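Long-range contacts in ribonucleoside triphosphate reductase (Lactobacillus leichmannii, PDB 1L1L), which reduces ribonucleoside triphosphates to 2'-deoxyribonucleoside triphosphates, with coenzyme B12 (adenosylcobalamin) as the radical-generating cofactor: residues T30-W38 against S45-R54; P136-S147 against A232-T242. All blocks are in the same frame, centred on the assembly; numbering follows the deposited sequence.

In the fold
From the N terminus, the chain runs through helix 27-32, makes a short hairpin of strands 38-39 and 44-45, and enters helix 48-60. Contact 1 (30-38 against 45-54) closes this short loop, with only six residues between its segments, and ties helix 27-32 to helix 48-60. The chain then passes strand 119-123, at one edge of the seven-stranded sheet, before it reaches 136-147. Contact 2 closes a much longer loop of 84 residues, bringing the segment 136-147 against the end of helix 224-236 in the insertion domain of B12-dependent reductases. The two contacts follow in series, neither nesting nor crossing, and their centres lie about 43 Å apart: one is local, the other joins distant parts of the chain.

Contact 1 (T30-W38 against S45-R54); sequences TYKRTYARW and SENWDETVKR
Tyr31 offers one face of its ring to the edge of Trp48, whose CE3 stands off-centre above it: an edge-to-face pair with centroids of the Tyr31 ring and the Trp48 six-membered ring 5.1 Å apart and planes at 66°. Its CG lies opposite the backbone N (chi1 155°), and this swings the ring across to helix 48-54. There Tyr31 OH donates to Thr51 OG1 at 2.6 Å, with the acceptor at the ring's edge and in its plane. Thr51 OG1 donates in turn to Glu46 OE2, a chain of two hydrogen bonds ending on a buried carboxylate.

That carboxylate is gripped side-on by Arg54. Arg54 NE meets Glu46 OE1 at 2.7 Å on its syn lone pair, while NH2 reaches OE2 from the face opposite to Thr51. With a further weak bond from Arg37 N, the acid is probably kept ionised. Arg37 CD and Thr51 CG2 lie over opposite faces of the Arg54 guanidinium, near its rim, and limit its tilting; the guanidinium planes of Arg37 and Arg54 stand nearly perpendicular, at 87°. Arg37 turns its own polar end to Trp102 O.

Between the backbones, Glu46 N donates to Arg37 O at 2.9 Å beside the antiparallel non-hydrogen-bonded pair Trp38-Ser45. Lys32, its chain bent at chi2 and chi3, curls NZ back to Ser45 OG at 2.9 Å and Glu46 O at 3.0 Å; waters link the same amine to Asn47 OD1 and Ser45 O. Ser45 OG also bonds Glu724.

The contact therefore ties the end of helix 27-32 to the start of helix 48-60 through a hairpin. Helix 551-557 packs on Tyr31 and Tyr35, helix 98-103 on Tyr35 and Arg37, and helix 72-90 on Val52, while Trp48 NE1 bonds Tyr90 O.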
loop_
_atom_site.group_PDB
_atom_site.type_symbol
_atom_site.label_atom_id
_atom_site.label_comp_id
_atom_site.label_asym_id
_atom_site.label_seq_id
_atom_site.Cartn_x
_atom_site.Cartn_y
_atom_site.Cartn_z
ATOM N N THR A 30 -2.026 6.145 17.856
ATOM C CA THR A 30 -1.608 5.554 16.590
ATOM C C THR A 30 -0.406 6.297 16.030
ATOM O O THR A 30 0.535 5.690 15.535
ATOM C CB THR A 30 -2.748 5.587 15.548
ATOM O OG1 THR A 30 -3.824 4.759 16.001
ATOM C CG2 THR A 30 -2.254 5.071 14.192
ATOM N N TYR A 31 -0.429 7.623 16.125
ATOM C CA TYR A 31 0.685 8.403 15.626
ATOM C C TYR A 31 1.984 8.078 16.367
ATOM O O TYR A 31 3.023 7.850 15.745
ATOM C CB TYR A 31 0.385 9.906 15.754
ATOM C CG TYR A 31 1.645 10.729 15.826
ATOM C CD1 TYR A 31 2.530 10.792 14.743
ATOM C CD2 TYR A 31 2.003 11.386 17.010
ATOM C CE1 TYR A 31 3.747 11.492 14.841
ATOM C CE2 TYR A 31 3.213 12.076 17.114
ATOM C CZ TYR A 31 4.074 12.127 16.034
ATOM O OH TYR A 31 5.266 12.807 16.156
ATOM N N LYS A 32 1.918 8.057 17.695
ATOM C CA LYS A 32 3.082 7.794 18.529
ATOM C C LYS A 32 3.782 6.469 18.303
ATOM O O LYS A 32 5.003 6.381 18.387
ATOM C CB LYS A 32 2.700 7.891 20.007
ATOM C CG LYS A 32 2.372 9.294 20.441
ATOM C CD LYS A 32 3.584 10.217 20.285
ATOM C CE LYS A 32 4.662 9.908 21.306
ATOM N NZ LYS A 32 5.756 10.905 21.241
ATOM N N ARG A 33 3.011 5.428 18.029
ATOM C CA ARG A 33 3.615 4.131 17.823
ATOM C C ARG A 33 3.780 3.781 16.349
ATOM O O ARG A 33 4.169 2.662 16.031
ATOM C CB ARG A 33 2.775 3.065 18.531
ATOM C CG ARG A 33 1.371 2.938 17.976
ATOM C CD ARG A 33 0.522 1.977 18.803
ATOM N NE ARG A 33 1.185 0.687 19.000
ATOM C CZ ARG A 33 0.543 -0.445 19.275
ATOM N NH1 ARG A 33 -0.780 -0.449 19.382
ATOM N NH2 ARG A 33 1.227 -1.571 19.442
ATOM N N THR A 34 3.518 4.733 15.452
ATOM C CA THR A 34 3.625 4.464 14.020
ATOM C C THR A 34 4.439 5.441 13.177
ATOM O O THR A 34 5.192 5.025 12.292
ATOM C CB THR A 34 2.236 4.398 13.357
ATOM O OG1 THR A 34 1.341 3.651 14.186
ATOM C CG2 THR A 34 2.335 3.732 11.977
ATOM N N TYR A 35 4.281 6.737 13.427
ATOM C CA TYR A 35 4.993 7.728 12.622
ATOM C C TYR A 35 5.993 8.617 13.349
ATOM O O TYR A 35 6.732 9.364 12.704
ATOM C CB TYR A 35 3.982 8.612 11.892
ATOM C CG TYR A 35 2.966 7.828 11.110
ATOM C CD1 TYR A 35 1.613 7.901 11.436
ATOM C CD2 TYR A 35 3.356 6.976 10.069
ATOM C CE1 TYR A 35 0.668 7.147 10.755
ATOM C CE2 TYR A 35 2.414 6.213 9.377
ATOM C CZ TYR A 35 1.072 6.306 9.730
ATOM O OH TYR A 35 0.117 5.569 9.067
ATOM N N ALA A 36 6.025 8.540 14.676
ATOM C CA ALA A 36 6.953 9.353 15.454
ATOM C C ALA A 36 8.341 8.711 15.456
ATOM O O ALA A 36 8.546 7.658 16.069
ATOM C CB ALA A 36 6.442 9.517 16.889
ATOM N N ARG A 37 9.292 9.334 14.764
ATOM C CA ARG A 37 10.646 8.788 14.714
ATOM C C ARG A 37 11.386 9.049 16.020
ATOM O O ARG A 37 11.053 9.985 16.757
ATOM C CB ARG A 37 11.432 9.401 13.551
ATOM C CG ARG A 37 10.844 9.119 12.176
ATOM C CD ARG A 37 11.705 9.720 11.070
ATOM N NE ARG A 37 13.005 9.064 10.939
ATOM C CZ ARG A 37 13.191 7.836 10.448
ATOM N NH1 ARG A 37 12.159 7.106 10.033
ATOM N NH2 ARG A 37 14.417 7.336 10.369
ATOM N N TRP A 38 12.382 8.219 16.309
ATOM C CA TRP A 38 13.180 8.379 17.520
ATOM C C TRP A 38 14.250 9.444 17.295
ATOM O O TRP A 38 14.883 9.492 16.237
ATOM C CB TRP A 38 13.835 7.050 17.912
ATOM C CG TRP A 38 14.738 7.158 19.113
ATOM C CD1 TRP A 38 16.104 7.241 19.111
ATOM C CD2 TRP A 38 14.336 7.230 20.487
ATOM N NE1 TRP A 38 16.575 7.361 20.395
ATOM C CE2 TRP A 38 15.513 7.358 21.261
ATOM C CE3 TRP A 38 13.097 7.204 21.141
ATOM C CZ2 TRP A 38 15.485 7.457 22.655
ATOM C CZ3 TRP A 38 13.070 7.304 22.527
ATOM C CH2 TRP A 38 14.259 7.428 23.266
ATOM N N SER A 45 10.987 10.254 21.345
ATOM C CA SER A 45 10.380 10.169 20.026
ATOM C C SER A 45 9.754 11.528 19.699
ATOM O O SER A 45 9.436 12.300 20.598
ATOM C CB SER A 45 9.306 9.078 19.999
ATOM O OG SER A 45 8.233 9.386 20.873
ATOM N N GLU A 46 9.592 11.808 18.411
ATOM C CA GLU A 46 9.012 13.062 17.938
ATOM C C GLU A 46 7.626 13.379 18.492
ATOM O O GLU A 46 6.905 12.499 18.982
ATOM C CB GLU A 46 8.894 13.039 16.413
ATOM C CG GLU A 46 10.194 13.053 15.630
ATOM C CD GLU A 46 9.930 12.926 14.141
ATOM O OE1 GLU A 46 10.803 13.290 13.326
ATOM O OE2 GLU A 46 8.831 12.447 13.789
ATOM N N ASN A 47 7.262 14.659 18.409
ATOM C CA ASN A 47 5.938 15.125 18.812
ATOM C C ASN A 47 5.282 15.413 17.464
ATOM O O ASN A 47 5.986 15.545 16.463
ATOM C CB ASN A 47 6.035 16.402 19.658
ATOM C CG ASN A 47 6.707 16.157 21.000
ATOM O OD1 ASN A 47 6.335 15.239 21.739
ATOM N ND2 ASN A 47 7.697 16.978 21.325
ATOM N N TRP A 48 3.958 15.502 17.423
ATOM C CA TRP A 48 3.246 15.728 16.167
ATOM C C TRP A 48 3.791 16.916 15.363
ATOM O O TRP A 48 4.207 16.773 14.209
ATOM C CB TRP A 48 1.756 15.923 16.453
ATOM C CG TRP A 48 0.884 16.099 15.239
ATOM C CD1 TRP A 48 -0.150 16.982 15.106
ATOM C CD2 TRP A 48 0.929 15.351 14.017
ATOM N NE1 TRP A 48 -0.749 16.833 13.884
ATOM C CE2 TRP A 48 -0.111 15.839 13.194
ATOM C CE3 TRP A 48 1.739 14.311 13.540
ATOM C CZ2 TRP A 48 -0.364 15.325 11.917
ATOM C CZ3 TRP A 48 1.488 13.798 12.270
ATOM C CH2 TRP A 48 0.445 14.307 11.472
ATOM N N ASP A 49 3.803 18.090 15.984
ATOM C CA ASP A 49 4.288 19.287 15.303
ATOM C C ASP A 49 5.642 19.062 14.626
ATOM O O ASP A 49 5.869 19.552 13.522
ATOM C CB ASP A 49 4.379 20.451 16.304
ATOM C CG ASP A 49 5.529 20.293 17.263
ATOM O OD1 ASP A 49 6.663 20.640 16.880
ATOM O OD2 ASP A 49 5.306 19.809 18.393
ATOM N N GLU A 50 6.532 18.307 15.274
ATOM C CA GLU A 50 7.863 18.041 14.724
ATOM C C GLU A 50 7.838 17.123 13.513
ATOM O O GLU A 50 8.600 17.305 12.561
ATOM C CB GLU A 50 8.768 17.409 15.773
ATOM C CG GLU A 50 8.985 18.230 17.026
ATOM C CD GLU A 50 9.790 17.462 18.047
ATOM O OE1 GLU A 50 9.292 16.416 18.515
ATOM O OE2 GLU A 50 10.922 17.889 18.368
ATOM N N THR A 51 6.991 16.102 13.568
ATOM C CA THR A 51 6.898 15.188 12.444
ATOM C C THR A 51 6.408 15.938 11.217
ATOM O O THR A 51 7.011 15.855 10.155
ATOM C CB THR A 51 5.921 14.026 12.743
ATOM O OG1 THR A 51 6.434 13.245 13.828
ATOM C CG2 THR A 51 5.749 13.151 11.517
ATOM N N VAL A 52 5.314 16.673 11.366
ATOM C CA VAL A 52 4.754 17.412 10.241
ATOM C C VAL A 52 5.768 18.386 9.655
ATOM O O VAL A 52 5.792 18.603 8.442
ATOM C CB VAL A 52 3.489 18.191 10.656
ATOM C CG1 VAL A 52 2.983 19.036 9.489
ATOM C CG2 VAL A 52 2.409 17.222 11.112
ATOM N N LYS A 53 6.610 18.964 10.512
ATOM C CA LYS A 53 7.613 19.921 10.050
ATOM C C LYS A 53 8.585 19.289 9.063
ATOM O O LYS A 53 8.830 19.834 7.983
ATOM C CB LYS A 53 8.381 20.511 11.243
ATOM C CG LYS A 53 9.620 21.338 10.876
ATOM C CD LYS A 53 10.154 22.092 12.089
ATOM C CE LYS A 53 11.624 22.501 11.938
ATOM N NZ LYS A 53 11.897 23.359 10.748
ATOM N N ARG A 54 9.137 18.133 9.418
ATOM C CA ARG A 54 10.076 17.481 8.519
ATOM C C ARG A 54 9.380 16.896 7.291
ATOM O O ARG A 54 9.981 16.797 6.227
ATOM C CB ARG A 54 10.865 16.395 9.249
ATOM C CG ARG A 54 10.054 15.218 9.721
ATOM C CD ARG A 54 10.977 14.041 10.020
ATOM N NE ARG A 54 10.275 12.977 10.731
ATOM C CZ ARG A 54 9.366 12.180 10.182
ATOM N NH1 ARG A 54 9.040 12.312 8.899
ATOM N NH2 ARG A 54 8.778 11.257 10.929
HETATM O O HOH W 1 4.652 13.464 21.965
HETATM O O HOH W 2 6.924 6.874 20.207
HETATM O O HOH W 3 7.476 11.869 22.993
#

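Contact 2 (P136-S147 against A232-T242)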
loop_
_atom_site.group_PDB
_atom_site.type_symbol
_atom_site.label_atom_id
_atom_site.label_comp_id
_atom_site.label_asym_id
_atom_site.label_seq_id
_atom_site.Cartn_x
_atom_site.Cartn_y
_atom_site.Cartn_z
ATOM N N PRO A 136 23.175 -6.693 -12.716
ATOM C CA PRO A 136 24.062 -7.856 -12.583
ATOM C C PRO A 136 25.350 -7.667 -13.390
ATOM O O PRO A 136 25.320 -7.149 -14.507
ATOM C CB PRO A 136 23.202 -9.000 -13.108
ATOM C CG PRO A 136 21.809 -8.571 -12.706
ATOM C CD PRO A 136 21.817 -7.110 -13.108
ATOM N N SER A 137 26.471 -8.084 -12.811
ATOM C CA SER A 137 27.777 -7.953 -13.451
ATOM C C SER A 137 27.876 -8.703 -14.776
ATOM O O SER A 137 28.560 -8.264 -15.696
ATOM C CB SER A 137 28.868 -8.468 -12.512
ATOM O OG SER A 137 28.699 -9.855 -12.266
ATOM N N TYR A 138 27.194 -9.837 -14.862
ATOM C CA TYR A 138 27.226 -10.658 -16.064
ATOM C C TYR A 138 26.274 -10.166 -17.145
ATOM O O TYR A 138 26.192 -10.756 -18.220
ATOM C CB TYR A 138 26.881 -12.100 -15.698
ATOM C CG TYR A 138 25.583 -12.216 -14.936
ATOM C CD1 TYR A 138 24.361 -11.913 -15.546
ATOM C CD2 TYR A 138 25.573 -12.597 -13.597
ATOM C CE1 TYR A 138 23.166 -11.986 -14.838
ATOM C CE2 TYR A 138 24.383 -12.672 -12.883
ATOM C CZ TYR A 138 23.186 -12.366 -13.510
ATOM O OH TYR A 138 22.009 -12.439 -12.801
ATOM N N LEU A 139 25.556 -9.086 -16.860
ATOM C CA LEU A 139 24.598 -8.549 -17.821
ATOM C C LEU A 139 24.948 -7.195 -18.395
ATOM O O LEU A 139 25.439 -6.314 -17.693
ATOM C CB LEU A 139 23.209 -8.445 -17.189
ATOM C CG LEU A 139 22.389 -9.721 -17.043
ATOM C CD1 LEU A 139 21.094 -9.401 -16.312
ATOM C CD2 LEU A 139 22.097 -10.307 -18.412
ATOM N N GLY A 140 24.681 -7.035 -19.686
ATOM C CA GLY A 140 24.916 -5.759 -20.328
ATOM C C GLY A 140 23.719 -4.924 -19.918
ATOM O O GLY A 140 22.770 -5.454 -19.339
ATOM N N LYS A 141 23.739 -3.634 -20.208
ATOM C CA LYS A 141 22.624 -2.789 -19.825
ATOM C C LYS A 141 21.357 -3.167 -20.591
ATOM O O LYS A 141 20.347 -3.541 -19.993
ATOM C CB LYS A 141 22.971 -1.322 -20.077
ATOM C CG LYS A 141 22.557 -0.394 -18.954
ATOM C CD LYS A 141 23.733 -0.022 -18.068
ATOM C CE LYS A 141 24.675 0.931 -18.789
ATOM N NZ LYS A 141 25.760 1.410 -17.891
ATOM N N GLN A 142 21.423 -3.094 -21.917
ATOM C CA GLN A 142 20.275 -3.400 -22.767
ATOM C C GLN A 142 19.971 -4.884 -22.942
ATOM O O GLN A 142 19.113 -5.245 -23.743
ATOM C CB GLN A 142 20.471 -2.768 -24.145
ATOM C CG GLN A 142 21.033 -1.364 -24.089
ATOM C CD GLN A 142 20.350 -0.513 -23.042
ATOM O OE1 GLN A 142 19.146 -0.257 -23.116
ATOM N NE2 GLN A 142 21.116 -0.074 -22.051
ATOM N N GLU A 143 20.661 -5.738 -22.194
ATOM C CA GLU A 143 20.455 -7.181 -22.290
ATOM C C GLU A 143 19.309 -7.682 -21.411
ATOM O O GLU A 143 19.324 -7.498 -20.195
ATOM C CB GLU A 143 21.745 -7.913 -21.919
ATOM C CG GLU A 143 21.627 -9.424 -21.935
ATOM C CD GLU A 143 22.950 -10.108 -21.670
ATOM O OE1 GLU A 143 22.973 -11.356 -21.602
ATOM O OE2 GLU A 143 23.968 -9.398 -21.528
ATOM N N LYS A 144 18.330 -8.337 -22.033
ATOM C CA LYS A 144 17.172 -8.865 -21.317
ATOM C C LYS A 144 17.509 -10.089 -20.468
ATOM O O LYS A 144 18.261 -10.966 -20.896
ATOM C CB LYS A 144 16.060 -9.221 -22.309
ATOM C CG LYS A 144 15.514 -8.030 -23.079
ATOM C CD LYS A 144 14.247 -8.400 -23.839
ATOM C CE LYS A 144 13.659 -7.201 -24.555
ATOM N NZ LYS A 144 12.327 -7.520 -25.141
ATOM N N ALA A 145 16.940 -10.143 -19.267
ATOM C CA ALA A 145 17.180 -11.247 -18.351
ATOM C C ALA A 145 15.897 -11.697 -17.672
ATOM O O ALA A 145 15.030 -10.882 -17.355
ATOM C CB ALA A 145 18.200 -10.837 -17.302
ATOM N N VAL A 146 15.783 -12.999 -17.445
ATOM C CA VAL A 146 14.612 -13.566 -16.796
ATOM C C VAL A 146 14.452 -13.056 -15.365
ATOM O O VAL A 146 13.337 -12.954 -14.857
ATOM C CB VAL A 146 14.701 -15.097 -16.755
ATOM C CG1 VAL A 146 13.549 -15.668 -15.958
ATOM C CG2 VAL A 146 14.698 -15.647 -18.172
ATOM N N SER A 147 15.574 -12.730 -14.731
ATOM C CA SER A 147 15.584 -12.262 -13.347
ATOM C C SER A 147 15.150 -10.811 -13.127
ATOM O O SER A 147 14.788 -10.442 -12.013
ATOM C CB SER A 147 16.988 -12.435 -12.764
ATOM O OG SER A 147 17.891 -11.544 -13.400
ATOM N N ALA A 232 19.155 -12.812 -8.343
ATOM C CA ALA A 232 19.230 -12.558 -9.782
ATOM C C ALA A 232 20.200 -13.532 -10.452
ATOM O O ALA A 232 19.938 -14.035 -11.555
ATOM C CB ALA A 232 19.671 -11.116 -10.046
ATOM N N LEU A 233 21.318 -13.787 -9.774
ATOM C CA LEU A 233 22.337 -14.711 -10.266
ATOM C C LEU A 233 21.754 -16.124 -10.315
ATOM O O LEU A 233 21.820 -16.797 -11.345
ATOM C CB LEU A 233 23.562 -14.681 -9.338
ATOM C CG LEU A 233 24.678 -15.698 -9.610
ATOM C CD1 LEU A 233 25.194 -15.520 -11.029
ATOM C CD2 LEU A 233 25.804 -15.518 -8.582
ATOM N N LEU A 234 21.180 -16.558 -9.195
ATOM C CA LEU A 234 20.565 -17.879 -9.093
ATOM C C LEU A 234 19.549 -18.139 -10.208
ATOM O O LEU A 234 19.532 -19.219 -10.808
ATOM C CB LEU A 234 19.864 -18.036 -7.745
ATOM C CG LEU A 234 19.042 -19.321 -7.613
ATOM C CD1 LEU A 234 19.959 -20.538 -7.774
ATOM C CD2 LEU A 234 18.342 -19.353 -6.271
ATOM N N ILE A 235 18.695 -17.153 -10.473
ATOM C CA ILE A 235 17.685 -17.283 -11.509
ATOM C C ILE A 235 18.289 -17.322 -12.916
ATOM O O ILE A 235 18.020 -18.246 -13.691
ATOM C CB ILE A 235 16.665 -16.118 -11.440
ATOM C CG1 ILE A 235 15.820 -16.233 -10.168
ATOM C CG2 ILE A 235 15.776 -16.137 -12.666
ATOM C CD1 ILE A 235 14.937 -15.011 -9.897
ATOM N N ASP A 236 19.105 -16.327 -13.245
ATOM C CA ASP A 236 19.708 -16.249 -14.570
ATOM C C ASP A 236 20.594 -17.444 -14.972
ATOM O O ASP A 236 20.850 -17.648 -16.165
ATOM C CB ASP A 236 20.504 -14.940 -14.727
ATOM C CG ASP A 236 19.610 -13.694 -14.779
ATOM O OD1 ASP A 236 18.506 -13.764 -15.352
ATOM O OD2 ASP A 236 20.022 -12.631 -14.266
ATOM N N LEU A 237 21.053 -18.227 -13.997
ATOM C CA LEU A 237 21.901 -19.385 -14.291
ATOM C C LEU A 237 21.091 -20.578 -14.787
ATOM O O LEU A 237 21.651 -21.621 -15.134
ATOM C CB LEU A 237 22.696 -19.812 -13.057
ATOM C CG LEU A 237 23.882 -18.941 -12.638
ATOM C CD1 LEU A 237 24.560 -19.583 -11.438
ATOM C CD2 LEU A 237 24.863 -18.796 -13.799
ATOM N N HIS A 238 19.771 -20.434 -14.802
ATOM C CA HIS A 238 18.913 -21.512 -15.260
ATOM C C HIS A 238 18.625 -21.368 -16.752
ATOM O O HIS A 238 18.007 -22.249 -17.347
ATOM C CB HIS A 238 17.583 -21.510 -14.488
ATOM C CG HIS A 238 17.677 -22.065 -13.100
ATOM N ND1 HIS A 238 18.271 -21.383 -12.060
ATOM C CD2 HIS A 238 17.243 -23.237 -12.580
ATOM C CE1 HIS A 238 18.197 -22.110 -10.960
ATOM N NE2 HIS A 238 17.579 -23.241 -11.248
ATOM N N PHE A 239 19.082 -20.270 -17.349
ATOM C CA PHE A 239 18.826 -20.000 -18.761
ATOM C C PHE A 239 20.080 -19.742 -19.595
ATOM O O PHE A 239 20.892 -18.867 -19.286
ATOM C CB PHE A 239 17.856 -18.816 -18.887
ATOM C CG PHE A 239 16.615 -18.961 -18.040
ATOM C CD1 PHE A 239 16.659 -18.727 -16.664
ATOM C CD2 PHE A 239 15.414 -19.385 -18.605
ATOM C CE1 PHE A 239 15.528 -18.915 -15.867
ATOM C CE2 PHE A 239 14.279 -19.579 -17.819
ATOM C CZ PHE A 239 14.334 -19.344 -16.448
ATOM N N ALA A 240 20.219 -20.509 -20.671
ATOM C CA ALA A 240 21.373 -20.399 -21.557
ATOM C C ALA A 240 21.691 -18.979 -22.015
ATOM O O ALA A 240 22.856 -18.610 -22.133
ATOM C CB ALA A 240 21.176 -21.302 -22.772
ATOM N N GLN A 241 20.657 -18.187 -22.276
ATOM C CA GLN A 241 20.831 -16.811 -22.740
ATOM C C GLN A 241 21.714 -15.977 -21.815
ATOM O O GLN A 241 22.390 -15.045 -22.259
ATOM C CB GLN A 241 19.467 -16.134 -22.869
ATOM C CG GLN A 241 18.769 -15.922 -21.533
ATOM C CD GLN A 241 17.376 -15.351 -21.690
ATOM O OE1 GLN A 241 16.472 -16.025 -22.179
ATOM N NE2 GLN A 241 17.196 -14.097 -21.280
ATOM N N THR A 242 21.695 -16.308 -20.529
ATOM C CA THR A 242 22.484 -15.588 -19.535
ATOM C C THR A 242 23.424 -16.539 -18.805
ATOM O O THR A 242 23.733 -16.342 -17.629
ATOM C CB THR A 242 21.574 -14.892 -18.496
ATOM O OG1 THR A 242 20.605 -15.824 -18.008
ATOM C CG2 THR A 242 20.858 -13.712 -19.120
HETATM O O HOH W 4 18.004 -14.811 -17.706
#
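Asp236 and Tyr138 meet through a very short hydrogen bond, 2.5 Å from Tyr138 OH to Asp236 OD2, with ring and carboxylate planes 87° apart. The tyrosine's chi1 of 53° sets CG between its backbone N and carbonyl carbon, and from there the ring reaches the helix: Tyr138 CE2 rests on Leu233 CD1 at 3.5 Å, and Pro136 CB lies over one face.

Ser147 holds the same carboxylate twice. Ser147 OG donates to Asp236 OD2 at 2.5 Å from the syn side, tilted out of the plane, and is also hydrogen-bonded to Tyr129 OH; Ser147 N reaches Asp236 OD1 at 3.2 Å. A water accepts from Val146 N and donates to both Asp236 OD1 and Thr242 OG1, so several donors hold the buried carboxylate in place. Thr242 OG1 donates in turn to Asp236 O.

Beside this polar cluster, Val146 points CG2 straight at the Phe239 ring, 3.7 Å from its centroid and 7° off the normal, a CH-pi contact. CG1, opposite the backbone N, touches Phe239 CZ and Ile235 CG2. Gln241 NE2 adds only a weak bond to Lys144 O.

Here a buried helix-end aspartate anchors an irregular segment: 136-147, which carries part of the connection and the second strand of the small 127-128/144-145 hairpin, is fastened to the last turn of helix 224-236 and the turn after it, within the insertion domain characteristic of B12-dependent reductases.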